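Local coordinates for Mgp-operon protein 3 (PDB 6RJ1), which probably mediates adhesion of the pathogen Mycoplasma pneumoniae to host cells as the membrane-bound adhesin P40/P90, at residues A554-T566 with K649-S661. Numbering follows the deposited sequence.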
loop_
_atom_site.group_PDB
_atom_site.type_symbol
_atom_site.label_atom_id
_atom_site.label_comp_id
_atom_site.label_asym_id
_atom_site.label_seq_id
_atom_site.Cartn_x
_atom_site.Cartn_y
_atom_site.Cartn_z
ATOM N N ALA A 554 1.853 -1.811 -6.127
ATOM C CA ALA A 554 1.671 -1.271 -4.789
ATOM C C ALA A 554 1.054 0.112 -4.872
ATOM O O ALA A 554 1.132 0.771 -5.909
ATOM C CB ALA A 554 3.029 -1.176 -4.095
ATOM N N PHE A 555 0.460 0.564 -3.772
ATOM C CA PHE A 555 -0.023 1.930 -3.691
ATOM C C PHE A 555 1.077 2.686 -2.979
ATOM O O PHE A 555 1.676 2.159 -2.038
ATOM C CB PHE A 555 -1.325 2.037 -2.895
ATOM C CG PHE A 555 -2.546 2.030 -3.767
ATOM C CD1 PHE A 555 -2.934 3.178 -4.457
ATOM C CD2 PHE A 555 -3.311 0.878 -3.908
ATOM C CE1 PHE A 555 -4.057 3.162 -5.287
ATOM C CE2 PHE A 555 -4.436 0.866 -4.732
ATOM C CZ PHE A 555 -4.796 2.007 -5.419
ATOM N N LYS A 556 1.378 3.891 -3.450
ATOM C CA LYS A 556 2.373 4.744 -2.822
ATOM C C LYS A 556 1.732 5.221 -1.523
ATOM O O LYS A 556 0.626 5.772 -1.548
ATOM C CB LYS A 556 2.693 5.935 -3.746
ATOM C CG LYS A 556 3.659 6.958 -3.163
ATOM C CD LYS A 556 3.431 8.358 -3.755
ATOM C CE LYS A 556 2.557 9.230 -2.875
ATOM N NZ LYS A 556 3.318 9.797 -1.722
ATOM N N ALA A 557 2.387 4.955 -0.387
ATOM C CA ALA A 557 1.892 5.415 0.910
ATOM C C ALA A 557 2.206 6.925 1.006
ATOM O O ALA A 557 3.199 7.379 0.424
ATOM C CB ALA A 557 2.583 4.658 2.028
ATOM N N GLY A 558 1.347 7.685 1.684
ATOM C CA GLY A 558 1.540 9.119 1.849
ATOM C C GLY A 558 2.791 9.427 2.647
ATOM O O GLY A 558 2.930 8.951 3.767
ATOM N N ALA A 559 3.746 10.155 2.054
ATOM C CA ALA A 559 4.987 10.520 2.733
ATOM C C ALA A 559 5.261 12.009 2.527
ATOM O O ALA A 559 5.543 12.471 1.411
ATOM C CB ALA A 559 6.142 9.674 2.237
ATOM N N VAL A 560 5.110 12.769 3.607
ATOM C CA VAL A 560 5.234 14.221 3.591
ATOM C C VAL A 560 6.171 14.740 4.694
ATOM O O VAL A 560 6.741 13.946 5.447
ATOM C CB VAL A 560 3.832 14.897 3.645
ATOM C CG1 VAL A 560 3.022 14.607 2.393
ATOM C CG2 VAL A 560 3.062 14.513 4.904
ATOM N N GLY A 561 6.324 16.061 4.760
ATOM C CA GLY A 561 7.130 16.713 5.775
ATOM C C GLY A 561 6.289 17.234 6.924
ATOM O O GLY A 561 5.068 17.322 6.814
ATOM N N TYR A 562 6.938 17.571 8.046
ATOM C CA TYR A 562 6.272 18.145 9.215
ATOM C C TYR A 562 7.220 19.093 9.945
ATOM O O TYR A 562 8.422 18.826 10.008
ATOM C CB TYR A 562 5.632 17.071 10.115
ATOM C CG TYR A 562 6.549 16.387 11.105
ATOM C CD1 TYR A 562 7.183 15.190 10.783
ATOM C CD2 TYR A 562 6.683 16.866 12.403
ATOM C CE1 TYR A 562 7.984 14.526 11.708
ATOM C CE2 TYR A 562 7.503 16.228 13.326
ATOM C CZ TYR A 562 8.160 15.061 12.973
ATOM O OH TYR A 562 8.953 14.422 13.897
ATOM N N ASP A 563 6.693 20.219 10.448
ATOM C CA ASP A 563 7.512 21.220 11.136
ATOM C C ASP A 563 7.871 20.809 12.554
ATOM O O ASP A 563 6.984 20.570 13.372
ATOM C CB ASP A 563 6.845 22.608 11.111
ATOM C CG ASP A 563 7.791 23.797 11.163
ATOM O OD1 ASP A 563 8.994 23.598 11.472
ATOM O OD2 ASP A 563 7.327 24.929 10.913
ATOM N N MET A 564 9.187 20.747 12.829
ATOM C CA MET A 564 9.805 20.385 14.110
ATOM C C MET A 564 9.872 21.568 15.088
ATOM O O MET A 564 10.289 21.380 16.232
ATOM C CB MET A 564 11.242 19.890 13.863
ATOM C CG MET A 564 11.347 18.537 13.198
ATOM S SD MET A 564 10.917 17.139 14.250
ATOM C CE MET A 564 11.992 17.399 15.624
ATOM N N THR A 565 9.494 22.783 14.638
ATOM C CA THR A 565 9.568 24.021 15.420
ATOM C C THR A 565 8.907 23.928 16.813
ATOM O O THR A 565 7.909 23.223 17.015
ATOM C CB THR A 565 9.055 25.235 14.621
ATOM O OG1 THR A 565 9.432 26.427 15.308
ATOM C CG2 THR A 565 7.536 25.215 14.376
ATOM N N THR A 566 9.514 24.651 17.760
ATOM C CA THR A 566 9.133 24.794 19.163
ATOM C C THR A 566 8.355 26.117 19.316
ATOM O O THR A 566 7.697 26.333 20.342
ATOM C CB THR A 566 10.421 24.689 20.019
ATOM O OG1 THR A 566 10.975 23.386 19.813
ATOM C CG2 THR A 566 10.188 24.913 21.515
ATOM N N LYS A 649 13.365 23.463 9.993
ATOM C CA LYS A 649 13.524 22.106 10.520
ATOM C C LYS A 649 12.313 21.265 10.139
ATOM O O LYS A 649 11.343 21.195 10.897
ATOM C CB LYS A 649 13.696 22.122 12.048
ATOM C CG LYS A 649 14.838 22.984 12.560
ATOM C CD LYS A 649 14.728 23.247 14.054
ATOM C CE LYS A 649 15.213 24.623 14.420
ATOM N NZ LYS A 649 16.666 24.813 14.155
ATOM N N ILE A 650 12.346 20.666 8.937
ATOM C CA ILE A 650 11.265 19.825 8.428
ATOM C C ILE A 650 11.693 18.350 8.465
ATOM O O ILE A 650 12.691 17.990 7.853
ATOM C CB ILE A 650 10.763 20.292 7.015
ATOM C CG1 ILE A 650 10.272 21.779 6.980
ATOM C CG2 ILE A 650 9.703 19.353 6.438
ATOM C CD1 ILE A 650 9.456 22.428 8.141
ATOM N N ALA A 651 10.946 17.516 9.206
ATOM C CA ALA A 651 11.203 16.084 9.346
ATOM C C ALA A 651 10.232 15.298 8.474
ATOM O O ALA A 651 9.368 15.907 7.856
ATOM C CB ALA A 651 11.056 15.680 10.792
ATOM N N SER A 652 10.376 13.962 8.399
ATOM C CA SER A 652 9.515 13.108 7.567
ATOM C C SER A 652 8.387 12.445 8.339
ATOM O O SER A 652 8.551 12.056 9.499
ATOM C CB SER A 652 10.333 12.053 6.828
ATOM O OG SER A 652 10.956 12.586 5.673
ATOM N N LEU A 653 7.250 12.274 7.656
ATOM C CA LEU A 653 6.050 11.667 8.202
ATOM C C LEU A 653 5.437 10.704 7.162
ATOM O O LEU A 653 5.229 11.094 6.013
ATOM C CB LEU A 653 5.079 12.810 8.580
ATOM C CG LEU A 653 3.667 12.461 9.051
ATOM C CD1 LEU A 653 3.217 13.448 10.099
ATOM C CD2 LEU A 653 2.679 12.471 7.890
ATOM N N ILE A 654 5.116 9.468 7.585
ATOM C CA ILE A 654 4.490 8.447 6.738
ATOM C C ILE A 654 3.052 8.161 7.191
ATOM O O ILE A 654 2.807 7.873 8.368
ATOM C CB ILE A 654 5.356 7.154 6.599
ATOM C CG1 ILE A 654 6.749 7.466 5.956
ATOM C CG2 ILE A 654 4.607 6.053 5.817
ATOM C CD1 ILE A 654 7.813 6.421 6.191
ATOM N N ASN A 655 2.110 8.263 6.236
ATOM C CA ASN A 655 0.687 7.999 6.357
ATOM C C ASN A 655 0.423 6.540 6.013
ATOM O O ASN A 655 1.000 6.013 5.063
ATOM C CB ASN A 655 -0.089 8.913 5.413
ATOM C CG ASN A 655 -0.118 10.354 5.859
ATOM O OD1 ASN A 655 -0.071 10.655 7.053
ATOM N ND2 ASN A 655 -0.244 11.275 4.912
ATOM N N ALA A 656 -0.448 5.889 6.782
ATOM C CA ALA A 656 -0.801 4.487 6.594
ATOM C C ALA A 656 -1.867 4.292 5.484
ATOM O O ALA A 656 -2.694 3.376 5.571
ATOM C CB ALA A 656 -1.282 3.910 7.919
ATOM N N SER A 657 -1.811 5.129 4.420
ATOM C CA SER A 657 -2.769 5.147 3.308
ATOM C C SER A 657 -2.179 5.791 2.019
ATOM O O SER A 657 -1.120 6.425 2.102
ATOM C CB SER A 657 -4.015 5.920 3.738
ATOM O OG SER A 657 -3.845 7.318 3.556
ATOM N N PRO A 658 -2.870 5.727 0.841
ATOM C CA PRO A 658 -2.316 6.359 -0.367
ATOM C C PRO A 658 -2.461 7.891 -0.431
ATOM O O PRO A 658 -2.135 8.490 -1.468
ATOM C CB PRO A 658 -3.069 5.655 -1.514
ATOM C CG PRO A 658 -3.857 4.566 -0.884
ATOM C CD PRO A 658 -4.118 5.015 0.505
ATOM N N LEU A 659 -2.919 8.534 0.672
ATOM C CA LEU A 659 -3.081 9.992 0.736
ATOM C C LEU A 659 -1.922 10.734 1.377
ATOM O O LEU A 659 -1.433 10.323 2.434
ATOM C CB LEU A 659 -4.384 10.400 1.429
ATOM C CG LEU A 659 -5.710 9.996 0.759
ATOM C CD1 LEU A 659 -6.842 10.771 1.352
ATOM C CD2 LEU A 659 -5.683 10.182 -0.753
ATOM N N ASN A 660 -1.521 11.862 0.758
ATOM C CA ASN A 660 -0.476 12.756 1.274
ATOM C C ASN A 660 -1.082 13.713 2.292
ATOM O O ASN A 660 -0.506 13.911 3.357
ATOM C CB ASN A 660 0.199 13.553 0.143
ATOM C CG ASN A 660 1.438 12.906 -0.412
ATOM O OD1 ASN A 660 1.631 11.686 -0.333
ATOM N ND2 ASN A 660 2.309 13.715 -0.992
ATOM N N SER A 661 -2.252 14.297 1.963
ATOM C CA SER A 661 -2.961 15.239 2.826
ATOM C C SER A 661 -4.254 14.650 3.380
ATOM O O SER A 661 -5.006 13.986 2.655
ATOM C CB SER A 661 -3.255 16.539 2.085
ATOM O OG SER A 661 -3.953 17.464 2.904
HETATM O O HOH W 1 -0.436 7.438 -3.440
HETATM O O HOH W 2 5.011 12.858 -1.666
HETATM O O HOH W 3 9.042 12.638 3.797
#
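Lys556 NZ is gripped from two residues at once: it gives a hydrogen bond to Asn660 OD1 at 2.9 Å, in the plane of that amide and on a lone pair, and a longer one to the backbone O of Ala557, coming from above the carbonyl plane. This cluster of polar groups closes one end of an antiparallel strand pair, 559-563 with 650-654, in a mixed sheet that draws its strands from well apart in the chain; both segments lie within the MgpC family region. The ammonium reaches both acceptors because the lysine chain leaves with CG anti to the backbone N (chi1 176°) and then bends at its last two torsions. On the other half of the same amide, Asn660 ND2 donates to a water that also bonds to Ala559 O, and Gln512 OE1 is a further partner of ND2, so both ends of the amide are engaged and its rotation is well defined. Reciprocal backbone bonds join Val560 with Leu653 and Tyr562 with Ala651. Where the chain passes into the loop, Gly558 N bonds to Ser657 O, Asn655 N meets Gly558 O at 2.7 Å, almost straight (176°), and Gly558 packs CA against Leu659 O at 3.3 Å. The face carrying Val560, Tyr562, Ala651 and Leu653 is largely apolar: Val560 CG2 and Leu653 CD2 lie side by side, 3.6 Å apart, while Val560 CG1 meets the Asn660 amide obliquely, near CG and ND2. Leu165 of a neighbouring strand touches Tyr562 and Leu653, and Tyr562 OH bonds to Asp163 O. The tyrosine ring turns its edge to Ser652, with CE1 3.4 Å from Ser652 O.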